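Local coordinates for glycosyl hydrolases family 2, sugar binding domain protein (Bacteroides uniformis str. 3978 T3 ii, PDB 6D1P) that probably hydrolyses O-glycosidic bonds as a beta-glucuronidase of glycoside hydrolase family 2, in a bacterium of the human gut, at residues Asp183-Tyr193 against His331-Thr342; Ser619-Gly627 against Ile689-Leu700. All blocks are in the same frame, centred on the assembly; numbering follows the deposited sequence. Where two conformers were deposited one is given.

The two contacts follow one another along the chain, neither nested nor crossed. From the N terminus, the loop after strand 162-169, in the sugar-binding domain, meets residues 331-342 in contact 1. This closes a loop of 137 residues that includes the antiparallel sheet of strands 240-246 to 295-303, and ties the sugar-binding region to the TIM barrel. The chain then runs on through the barrel to helix 609-617. Just beyond it, residues 619-627 pack on 689-700 in contact 2, closing a smaller loop of 61 residues and joining two sheets of a beta domain. The centres of contacts 1 and 2 lie about 37 Å apart and their nearest atoms about 19 Å apart, without touching.

Contact 1. Residues Asp183-Tyr193 against His331-Thr342. With NA (sodium ion), chain C.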
loop_
_atom_site.group_PDB
_atom_site.type_symbol
_atom_site.label_atom_id
_atom_site.label_comp_id
_atom_site.label_asym_id
_atom_site.label_seq_id
_atom_site.Cartn_x
_atom_site.Cartn_y
_atom_site.Cartn_z
ATOM N N ASP A 183 -18.165 -11.459 -4.884
ATOM C CA ASP A 183 -17.109 -12.434 -5.151
ATOM C C ASP A 183 -16.225 -12.034 -6.345
ATOM O O ASP A 183 -15.857 -12.860 -7.193
ATOM C CB ASP A 183 -17.758 -13.800 -5.343
ATOM C CG ASP A 183 -16.752 -14.943 -5.391
ATOM O OD1 ASP A 183 -15.783 -14.952 -4.605
ATOM O OD2 ASP A 183 -16.970 -15.869 -6.216
ATOM N N PHE A 184 -15.874 -10.755 -6.437
ATOM C CA PHE A 184 -14.903 -10.262 -7.411
ATOM C C PHE A 184 -14.294 -8.986 -6.848
ATOM O O PHE A 184 -14.807 -8.411 -5.881
ATOM C CB PHE A 184 -15.552 -10.037 -8.791
ATOM C CG PHE A 184 -16.665 -9.016 -8.795
ATOM C CD1 PHE A 184 -17.977 -9.385 -8.486
ATOM C CD2 PHE A 184 -16.417 -7.702 -9.146
ATOM C CE1 PHE A 184 -19.024 -8.452 -8.508
ATOM C CE2 PHE A 184 -17.454 -6.751 -9.166
ATOM C CZ PHE A 184 -18.765 -7.139 -8.845
ATOM N N ASN A 185 -13.169 -8.558 -7.431
ATOM C CA ASN A 185 -12.529 -7.322 -6.972
ATOM C C ASN A 185 -13.261 -6.123 -7.552
ATOM O O ASN A 185 -13.687 -6.155 -8.710
ATOM C CB ASN A 185 -11.057 -7.241 -7.379
ATOM C CG ASN A 185 -10.218 -8.375 -6.812
ATOM O OD1 ASN A 185 -9.786 -9.275 -7.550
ATOM N ND2 ASN A 185 -9.951 -8.323 -5.511
ATOM N N LEU A 186 -13.430 -5.080 -6.728
ATOM C CA LEU A 186 -13.822 -3.747 -7.191
ATOM C C LEU A 186 -12.530 -3.049 -7.591
ATOM O O LEU A 186 -11.899 -2.343 -6.794
ATOM C CB LEU A 186 -14.575 -2.965 -6.121
ATOM C CG LEU A 186 -16.089 -3.172 -5.916
ATOM C CD1 LEU A 186 -16.467 -4.637 -5.722
ATOM C CD2 LEU A 186 -16.604 -2.332 -4.727
ATOM N N TYR A 187 -12.146 -3.253 -8.849
ATOM C CA TYR A 187 -10.857 -2.814 -9.357
ATOM C C TYR A 187 -10.756 -1.290 -9.410
ATOM O O TYR A 187 -11.745 -0.583 -9.575
ATOM C CB TYR A 187 -10.635 -3.402 -10.750
ATOM C CG TYR A 187 -10.131 -4.823 -10.752
ATOM C CD1 TYR A 187 -9.009 -5.173 -10.013
ATOM C CD2 TYR A 187 -10.778 -5.819 -11.485
ATOM C CE1 TYR A 187 -8.522 -6.468 -10.016
ATOM C CE2 TYR A 187 -10.299 -7.136 -11.500
ATOM C CZ TYR A 187 -9.167 -7.449 -10.749
ATOM O OH TYR A 187 -8.651 -8.732 -10.732
ATOM N N GLY A 188 -9.531 -0.790 -9.294
ATOM C CA GLY A 188 -9.268 0.638 -9.374
ATOM C C GLY A 188 -8.420 0.986 -10.586
ATOM O O GLY A 188 -7.608 0.181 -11.048
ATOM N N GLY A 189 -8.624 2.202 -11.103
ATOM C CA GLY A 189 -7.750 2.800 -12.095
ATOM C C GLY A 189 -8.417 2.946 -13.456
ATOM O O GLY A 189 -9.606 2.678 -13.637
ATOM N N LEU A 190 -7.608 3.388 -14.426
ATOM C CA LEU A 190 -8.055 3.619 -15.804
ATOM C C LEU A 190 -7.844 2.335 -16.602
ATOM O O LEU A 190 -6.989 2.214 -17.484
ATOM C CB LEU A 190 -7.316 4.808 -16.410
ATOM C CG LEU A 190 -7.531 6.122 -15.638
ATOM C CD1 LEU A 190 -6.495 7.166 -16.009
ATOM C CD2 LEU A 190 -8.955 6.670 -15.850
ATOM N N TYR A 191 -8.637 1.342 -16.240
ATOM C CA TYR A 191 -8.437 0.007 -16.767
ATOM C C TYR A 191 -9.150 -0.213 -18.084
ATOM O O TYR A 191 -9.024 -1.292 -18.668
ATOM C CB TYR A 191 -8.862 -1.034 -15.733
ATOM C CG TYR A 191 -10.171 -0.770 -14.998
ATOM C CD1 TYR A 191 -11.397 -0.805 -15.667
ATOM C CD2 TYR A 191 -10.185 -0.550 -13.616
ATOM C CE1 TYR A 191 -12.594 -0.596 -14.991
ATOM C CE2 TYR A 191 -11.361 -0.352 -12.934
ATOM C CZ TYR A 191 -12.572 -0.368 -13.622
ATOM O OH TYR A 191 -13.755 -0.168 -12.942
ATOM N N ARG A 192 -9.887 0.776 -18.574
ATOM C CA ARG A 192 -10.374 0.765 -19.944
ATOM C C ARG A 192 -9.878 2.022 -20.630
ATOM O O ARG A 192 -9.556 3.018 -19.974
ATOM C CB ARG A 192 -11.903 0.697 -20.050
ATOM C CG ARG A 192 -12.486 -0.559 -19.527
ATOM C CD ARG A 192 -13.969 -0.580 -19.812
ATOM N NE ARG A 192 -14.627 -1.605 -19.019
ATOM C CZ ARG A 192 -15.898 -1.558 -18.656
ATOM N NH1 ARG A 192 -16.643 -0.531 -19.027
ATOM N NH2 ARG A 192 -16.426 -2.532 -17.922
ATOM N N TYR A 193 -9.854 1.954 -21.959
ATOM C CA TYR A 193 -9.259 2.999 -22.771
ATOM C C TYR A 193 -9.842 4.370 -22.468
ATOM O O TYR A 193 -11.049 4.530 -22.238
ATOM C CB TYR A 193 -9.456 2.680 -24.251
ATOM C CG TYR A 193 -8.661 1.474 -24.696
ATOM C CD1 TYR A 193 -7.270 1.461 -24.594
ATOM C CD2 TYR A 193 -9.299 0.348 -25.222
ATOM C CE1 TYR A 193 -6.540 0.366 -24.991
ATOM C CE2 TYR A 193 -8.578 -0.742 -25.632
ATOM C CZ TYR A 193 -7.198 -0.738 -25.510
ATOM O OH TYR A 193 -6.466 -1.841 -25.904
ATOM N N HIS A 331 -15.454 -12.468 -16.397
ATOM C CA HIS A 331 -15.202 -11.271 -15.606
ATOM C C HIS A 331 -14.227 -10.389 -16.363
ATOM O O HIS A 331 -13.511 -10.851 -17.257
ATOM C CB HIS A 331 -14.621 -11.622 -14.231
ATOM C CG HIS A 331 -15.630 -11.644 -13.124
ATOM N ND1 HIS A 331 -16.382 -10.541 -12.774
ATOM C CD2 HIS A 331 -15.996 -12.633 -12.271
ATOM C CE1 HIS A 331 -17.181 -10.854 -11.771
ATOM N NE2 HIS A 331 -16.965 -12.115 -11.442
ATOM N N GLU A 332 -14.197 -9.105 -16.020
ATOM C CA GLU A 332 -13.174 -8.229 -16.591
ATOM C C GLU A 332 -11.944 -8.317 -15.687
ATOM O O GLU A 332 -11.696 -7.485 -14.808
ATOM C CB GLU A 332 -13.706 -6.814 -16.783
ATOM C CG GLU A 332 -14.513 -6.711 -18.094
ATOM C CD GLU A 332 -14.860 -5.290 -18.494
ATOM O OE1 GLU A 332 -14.714 -4.373 -17.639
ATOM O OE2 GLU A 332 -15.279 -5.098 -19.660
ATOM N N ASP A 333 -11.172 -9.376 -15.932
ATOM C CA ASP A 333 -10.110 -9.866 -15.070
ATOM C C ASP A 333 -9.213 -10.754 -15.927
ATOM O O ASP A 333 -9.716 -11.555 -16.726
ATOM C CB ASP A 333 -10.705 -10.663 -13.892
ATOM C CG ASP A 333 -9.643 -11.309 -13.007
ATOM O OD1 ASP A 333 -9.274 -10.718 -11.976
ATOM O OD2 ASP A 333 -9.181 -12.426 -13.319
ATOM N N HIS A 334 -7.898 -10.594 -15.778
ATOM C CA HIS A 334 -6.958 -11.447 -16.489
ATOM C C HIS A 334 -5.607 -11.394 -15.786
ATOM O O HIS A 334 -5.278 -10.408 -15.117
ATOM C CB HIS A 334 -6.802 -11.033 -17.955
ATOM C CG HIS A 334 -6.134 -12.076 -18.792
ATOM N ND1 HIS A 334 -6.843 -12.987 -19.549
ATOM C CD2 HIS A 334 -4.824 -12.389 -18.954
ATOM C CE1 HIS A 334 -5.997 -13.795 -20.164
ATOM N NE2 HIS A 334 -4.766 -13.456 -19.817
ATOM N N ALA A 335 -4.838 -12.471 -15.951
ATOM C CA ALA A 335 -3.554 -12.629 -15.274
ATOM C C ALA A 335 -2.603 -11.480 -15.589
ATOM O O ALA A 335 -2.392 -11.127 -16.751
ATOM C CB ALA A 335 -2.915 -13.958 -15.684
ATOM N N GLY A 336 -2.023 -10.896 -14.547
ATOM C CA GLY A 336 -1.027 -9.868 -14.731
ATOM C C GLY A 336 -1.557 -8.471 -14.930
ATOM O O GLY A 336 -0.777 -7.516 -14.827
ATOM N N VAL A 337 -2.849 -8.294 -15.208
ATOM C CA VAL A 337 -3.367 -6.977 -15.555
ATOM C C VAL A 337 -4.568 -6.568 -14.720
ATOM O O VAL A 337 -5.037 -5.429 -14.847
ATOM C CB VAL A 337 -3.704 -6.883 -17.059
ATOM C CG1 VAL A 337 -2.497 -7.288 -17.883
ATOM C CG2 VAL A 337 -4.975 -7.749 -17.406
ATOM N N GLY A 338 -5.075 -7.446 -13.862
ATOM C CA GLY A 338 -6.337 -7.159 -13.207
ATOM C C GLY A 338 -7.409 -6.908 -14.251
ATOM O O GLY A 338 -7.689 -7.763 -15.112
ATOM N N ALA A 339 -8.007 -5.708 -14.210
ATOM C CA ALA A 339 -9.016 -5.306 -15.183
ATOM C C ALA A 339 -8.435 -4.679 -16.455
ATOM O O ALA A 339 -9.193 -4.379 -17.381
ATOM C CB ALA A 339 -9.993 -4.313 -14.536
ATOM N N ALA A 340 -7.121 -4.459 -16.530
ATOM C CA ALA A 340 -6.532 -3.703 -17.642
ATOM C C ALA A 340 -6.273 -4.612 -18.854
ATOM O O ALA A 340 -5.144 -4.836 -19.294
ATOM C CB ALA A 340 -5.262 -3.003 -17.180
ATOM N N LEU A 341 -7.364 -5.111 -19.420
ATOM C CA LEU A 341 -7.285 -5.899 -20.633
ATOM C C LEU A 341 -7.193 -4.982 -21.835
ATOM O O LEU A 341 -7.893 -3.966 -21.911
ATOM C CB LEU A 341 -8.503 -6.817 -20.769
ATOM C CG LEU A 341 -8.498 -8.072 -19.891
ATOM C CD1 LEU A 341 -8.607 -7.724 -18.412
ATOM C CD2 LEU A 341 -9.603 -9.064 -20.318
ATOM N N THR A 342 -6.308 -5.337 -22.761
ATOM C CA THR A 342 -6.218 -4.706 -24.065
ATOM C C THR A 342 -7.265 -5.297 -25.016
ATOM O O THR A 342 -7.827 -6.371 -24.778
ATOM C CB THR A 342 -4.819 -4.895 -24.654
ATOM O OG1 THR A 342 -4.580 -6.296 -24.886
ATOM C CG2 THR A 342 -3.752 -4.337 -23.691
HETATM NA NA NA C . -10.196 -14.197 -15.510
HETATM O O HOH W 1 -17.940 -12.873 -8.927
HETATM O O HOH W 2 -9.774 -2.615 -20.812
HETATM O O HOH W 3 -12.862 -13.989 -16.378
#
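The loop between strand 321-329 and helix 343-356 of the TIM barrel is met here by a loop of the sugar-binding region, with A339 CB touching both Y187 and Y191 and R192 paired with E332. The barrel loop bends in a type II' turn from V337 to A340, and the turn supplies the surface under Y187: A339 N stands 3.8 Å above the centre of its ring, and G338 C lies over the rim of the same face. A339 CB is shared, 3.5 Å from Y187 CD2 and 3.6 Å from Y191 CG. Y191 presents a ring face to this methyl, a CH-pi contact, because its CG sits between the backbone N and the carbonyl carbon (chi1 44°). Its OH is hydrogen-bonded to G133 O.

Y187 points its hydroxyl at D333, with OD1 at the ring edge and the carboxylate nearly coplanar with the ring. The hydrogen bond from Y187 OH to D333 OD1 measures 2.4 Å, too short for the exact length to be trusted. R602 also pairs with OD1, whereas D333 OD2 binds a sodium ion at 3.0 Å; D333 O, D580 and a water are further ligands of the ion.

R192 NH2 forms a salt bridge to E332 OE1, modelled at 2.5 Å in one of two conformers, so its exact length is doubtful. The N-H...O angle is 160°; OE1 lies at the guanidinium edge, near its plane, and is approached from the syn side of the carboxylate, although the two planes are 87° apart. OE2 accepts a hydrogen bond from S369 N. Farther along the loops, one water joins the backbones, donating to L341 O and, at 2.6 Å, to Y191 O.

Contact 2. Residues Ser619-Gly627 against Ile689-Leu700; sequences SKPMLHIYG and ITATGYDGKLRL
L623 and I625 both direct their side chains at the hairpin of strands 685-695 and 698-709, while H624 between them turns the other way, the alternation of a strand laid face-on against another sheet. Strand 623-625 runs nearly antiparallel to 689-695 (158°), with the short axes 7.8 Å apart, and no hydrogen bond passes between the two segments. This is the packing of a beta sandwich, consistent with the E-set assignment of DUF4982.

L623 extends toward the opposing strand: with CG anti to the backbone N (chi1 177°), its CD2 settles on the backbone there, 3.4 Å from both A691 O and G693 N. I625 lies beside A691, its CD1 3.7 Å from A691 CB, and its other branch, CG2, meets I689 CG2 at 4.2 Å. Cutting I625 back to an alanine is likely to leave A691 CB and I689 CG2 without their apolar partners and open a gap between the sheets.

At the other end P621 sets its CG against the hairpin turn, 3.5 Å from L698 CD1 and equally near to D695 OD2. L700 slips in beneath the adjoining peptide, its CD2 3.4 Å from P621 O.

Farther along strand 698-709, the D702 carboxylate accepts a hydrogen bond from I625 N. Between the two segments themselves the contact is apolar, methyl and methylene groups laid against one another and against peptide atoms, which implies that shape probably sets their fit, with the D702 bond as a polar link just outside them.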
loop_
_atom_site.group_PDB
_atom_site.type_symbol
_atom_site.label_atom_id
_atom_site.label_comp_id
_atom_site.label_asym_id
_atom_site.label_seq_id
_atom_site.Cartn_x
_atom_site.Cartn_y
_atom_site.Cartn_z
ATOM N N SER A 619 -19.305 -27.344 -33.312
ATOM C CA SER A 619 -19.531 -28.050 -34.568
ATOM C C SER A 619 -18.232 -28.453 -35.257
ATOM O O SER A 619 -18.267 -29.251 -36.198
ATOM C CB SER A 619 -20.392 -27.195 -35.507
ATOM O OG SER A 619 -20.036 -25.820 -35.452
ATOM N N LYS A 620 -17.089 -27.963 -34.793
ATOM C CA LYS A 620 -15.824 -28.227 -35.459
ATOM C C LYS A 620 -15.207 -29.514 -34.924
ATOM O O LYS A 620 -14.990 -29.628 -33.706
ATOM C CB LYS A 620 -14.851 -27.077 -35.262
ATOM C CG LYS A 620 -13.657 -27.200 -36.172
ATOM C CD LYS A 620 -12.396 -26.562 -35.646
ATOM C CE LYS A 620 -11.318 -26.679 -36.716
ATOM N NZ LYS A 620 -10.022 -26.204 -36.234
ATOM N N PRO A 621 -14.896 -30.486 -35.783
ATOM C CA PRO A 621 -14.393 -31.772 -35.294
ATOM C C PRO A 621 -13.170 -31.603 -34.402
ATOM O O PRO A 621 -12.255 -30.835 -34.706
ATOM C CB PRO A 621 -14.063 -32.528 -36.583
ATOM C CG PRO A 621 -15.004 -31.948 -37.591
ATOM C CD PRO A 621 -15.144 -30.497 -37.234
ATOM N N MET A 622 -13.183 -32.313 -33.277
ATOM C CA MET A 622 -12.106 -32.269 -32.309
ATOM C C MET A 622 -12.084 -33.600 -31.581
ATOM O O MET A 622 -13.035 -34.386 -31.642
ATOM C CB MET A 622 -12.254 -31.100 -31.314
ATOM C CG MET A 622 -13.610 -31.045 -30.573
ATOM S SD MET A 622 -13.762 -32.254 -29.235
ATOM C CE MET A 622 -12.628 -31.599 -28.018
ATOM N N LEU A 623 -10.983 -33.824 -30.881
ATOM C CA LEU A 623 -10.695 -35.058 -30.173
ATOM C C LEU A 623 -9.712 -34.697 -29.066
ATOM O O LEU A 623 -8.687 -34.068 -29.346
ATOM C CB LEU A 623 -10.093 -36.090 -31.134
ATOM C CG LEU A 623 -9.638 -37.455 -30.632
ATOM C CD1 LEU A 623 -10.831 -38.297 -30.235
ATOM C CD2 LEU A 623 -8.832 -38.165 -31.720
ATOM N N HIS A 624 -10.027 -35.055 -27.819
ATOM C CA HIS A 624 -9.160 -34.737 -26.684
ATOM C C HIS A 624 -9.184 -35.901 -25.716
ATOM O O HIS A 624 -10.204 -36.156 -25.072
ATOM C CB HIS A 624 -9.587 -33.451 -25.961
ATOM C CG HIS A 624 -8.714 -33.093 -24.781
ATOM N ND1 HIS A 624 -7.664 -32.198 -24.866
ATOM C CD2 HIS A 624 -8.732 -33.523 -23.497
ATOM C CE1 HIS A 624 -7.083 -32.084 -23.685
ATOM N NE2 HIS A 624 -7.709 -32.881 -22.837
ATOM N N ILE A 625 -8.057 -36.591 -25.603
ATOM C CA ILE A 625 -7.899 -37.587 -24.558
ATOM C C ILE A 625 -7.761 -36.870 -23.229
ATOM O O ILE A 625 -6.924 -35.972 -23.076
ATOM C CB ILE A 625 -6.670 -38.458 -24.834
ATOM C CG1 ILE A 625 -6.765 -39.087 -26.234
ATOM C CG2 ILE A 625 -6.504 -39.486 -23.727
ATOM C CD1 ILE A 625 -5.430 -39.612 -26.759
ATOM N N TYR A 626 -8.575 -37.259 -22.259
ATOM C CA TYR A 626 -8.464 -36.655 -20.947
ATOM C C TYR A 626 -7.192 -37.152 -20.267
ATOM O O TYR A 626 -7.021 -38.356 -20.053
ATOM C CB TYR A 626 -9.707 -36.952 -20.105
ATOM C CG TYR A 626 -9.521 -36.613 -18.650
ATOM C CD1 TYR A 626 -8.975 -35.385 -18.259
ATOM C CD2 TYR A 626 -9.859 -37.522 -17.657
ATOM C CE1 TYR A 626 -8.784 -35.086 -16.917
ATOM C CE2 TYR A 626 -9.680 -37.227 -16.321
ATOM C CZ TYR A 626 -9.147 -36.008 -15.960
ATOM O OH TYR A 626 -8.960 -35.724 -14.626
ATOM N N GLY A 627 -6.303 -36.218 -19.923
ATOM C CA GLY A 627 -5.106 -36.554 -19.182
ATOM C C GLY A 627 -3.833 -35.909 -19.699
ATOM O O GLY A 627 -2.748 -36.292 -19.273
ATOM N N ILE A 689 -0.594 -43.433 -25.142
ATOM C CA ILE A 689 -2.027 -43.566 -25.362
ATOM C C ILE A 689 -2.378 -42.638 -26.505
ATOM O O ILE A 689 -2.114 -41.434 -26.432
ATOM C CB ILE A 689 -2.848 -43.223 -24.109
ATOM C CG1 ILE A 689 -2.734 -44.344 -23.079
ATOM C CG2 ILE A 689 -4.311 -42.979 -24.470
ATOM C CD1 ILE A 689 -2.594 -43.861 -21.656
ATOM N N THR A 690 -2.929 -43.193 -27.572
ATOM C CA THR A 690 -3.318 -42.381 -28.709
ATOM C C THR A 690 -4.770 -42.653 -29.046
ATOM O O THR A 690 -5.337 -43.683 -28.677
ATOM C CB THR A 690 -2.449 -42.665 -29.933
ATOM O OG1 THR A 690 -2.680 -44.013 -30.358
ATOM C CG2 THR A 690 -0.980 -42.472 -29.597
ATOM N N ALA A 691 -5.346 -41.720 -29.791
ATOM C CA ALA A 691 -6.728 -41.799 -30.218
ATOM C C ALA A 691 -6.847 -41.259 -31.628
ATOM O O ALA A 691 -6.169 -40.295 -32.002
ATOM C CB ALA A 691 -7.669 -41.007 -29.290
ATOM N N THR A 692 -7.729 -41.883 -32.400
ATOM C CA THR A 692 -8.103 -41.372 -33.704
ATOM C C THR A 692 -9.622 -41.304 -33.786
ATOM O O THR A 692 -10.323 -42.273 -33.473
ATOM C CB THR A 692 -7.521 -42.238 -34.827
ATOM O OG1 THR A 692 -6.091 -42.216 -34.740
ATOM C CG2 THR A 692 -7.947 -41.699 -36.183
ATOM N N GLY A 693 -10.122 -40.143 -34.162
ATOM C CA GLY A 693 -11.537 -39.931 -34.348
ATOM C C GLY A 693 -11.788 -39.788 -35.831
ATOM O O GLY A 693 -10.942 -39.275 -36.572
ATOM N N TYR A 694 -12.947 -40.258 -36.260
ATOM C CA TYR A 694 -13.311 -40.236 -37.662
ATOM C C TYR A 694 -14.552 -39.377 -37.803
ATOM O O TYR A 694 -15.540 -39.590 -37.089
ATOM C CB TYR A 694 -13.552 -41.657 -38.176
ATOM C CG TYR A 694 -12.433 -42.619 -37.822
ATOM C CD1 TYR A 694 -11.348 -42.807 -38.687
ATOM C CD2 TYR A 694 -12.454 -43.335 -36.620
ATOM C CE1 TYR A 694 -10.317 -43.692 -38.372
ATOM C CE2 TYR A 694 -11.429 -44.220 -36.295
ATOM C CZ TYR A 694 -10.361 -44.398 -37.177
ATOM O OH TYR A 694 -9.339 -45.281 -36.856
ATOM N N ASP A 695 -14.481 -38.377 -38.675
ATOM C CA ASP A 695 -15.664 -37.642 -39.111
ATOM C C ASP A 695 -15.641 -37.683 -40.634
ATOM O O ASP A 695 -14.961 -36.872 -41.276
ATOM C CB ASP A 695 -15.693 -36.210 -38.574
ATOM C CG ASP A 695 -16.989 -35.475 -38.948
ATOM O OD1 ASP A 695 -18.078 -36.085 -38.817
ATOM O OD2 ASP A 695 -16.924 -34.302 -39.382
ATOM N N GLY A 696 -16.370 -38.639 -41.204
ATOM C CA GLY A 696 -16.308 -38.872 -42.630
ATOM C C GLY A 696 -14.883 -39.164 -43.038
ATOM O O GLY A 696 -14.320 -40.188 -42.640
ATOM N N LYS A 697 -14.277 -38.251 -43.795
ATOM C CA LYS A 697 -12.897 -38.413 -44.229
ATOM C C LYS A 697 -11.887 -37.689 -43.341
ATOM O O LYS A 697 -10.678 -37.899 -43.513
ATOM C CB LYS A 697 -12.755 -37.948 -45.679
ATOM C CG LYS A 697 -13.238 -38.987 -46.686
ATOM C CD LYS A 697 -13.671 -38.344 -47.986
ATOM C CE LYS A 697 -14.866 -37.423 -47.786
ATOM N NZ LYS A 697 -14.611 -36.108 -48.443
ATOM N N LEU A 698 -12.338 -36.880 -42.380
ATOM C CA LEU A 698 -11.422 -36.217 -41.454
ATOM C C LEU A 698 -10.912 -37.261 -40.468
ATOM O O LEU A 698 -11.690 -37.836 -39.701
ATOM C CB LEU A 698 -12.119 -35.057 -40.736
ATOM C CG LEU A 698 -13.147 -34.231 -41.530
ATOM C CD1 LEU A 698 -13.831 -33.176 -40.658
ATOM C CD2 LEU A 698 -12.549 -33.595 -42.790
ATOM N N ARG A 699 -9.618 -37.552 -40.521
ATOM C CA ARG A 699 -8.969 -38.374 -39.506
ATOM C C ARG A 699 -8.340 -37.419 -38.502
ATOM O O ARG A 699 -7.453 -36.638 -38.852
ATOM C CB ARG A 699 -7.929 -39.324 -40.104
ATOM C CG ARG A 699 -6.767 -39.621 -39.145
ATOM C CD ARG A 699 -6.290 -41.076 -39.178
ATOM N NE ARG A 699 -4.968 -41.229 -38.555
ATOM C CZ ARG A 699 -4.556 -42.319 -37.899
ATOM N NH1 ARG A 699 -5.371 -43.358 -37.745
ATOM N NH2 ARG A 699 -3.331 -42.364 -37.370
ATOM N N LEU A 700 -8.826 -37.449 -37.272
ATOM C CA LEU A 700 -8.274 -36.617 -36.215
ATOM C C LEU A 700 -7.404 -37.474 -35.296
ATOM O O LEU A 700 -7.587 -38.690 -35.201
ATOM C CB LEU A 700 -9.393 -35.924 -35.434
ATOM C CG LEU A 700 -9.848 -34.600 -36.060
ATOM C CD1 LEU A 700 -10.693 -34.813 -37.307
ATOM C CD2 LEU A 700 -10.611 -33.769 -35.065
#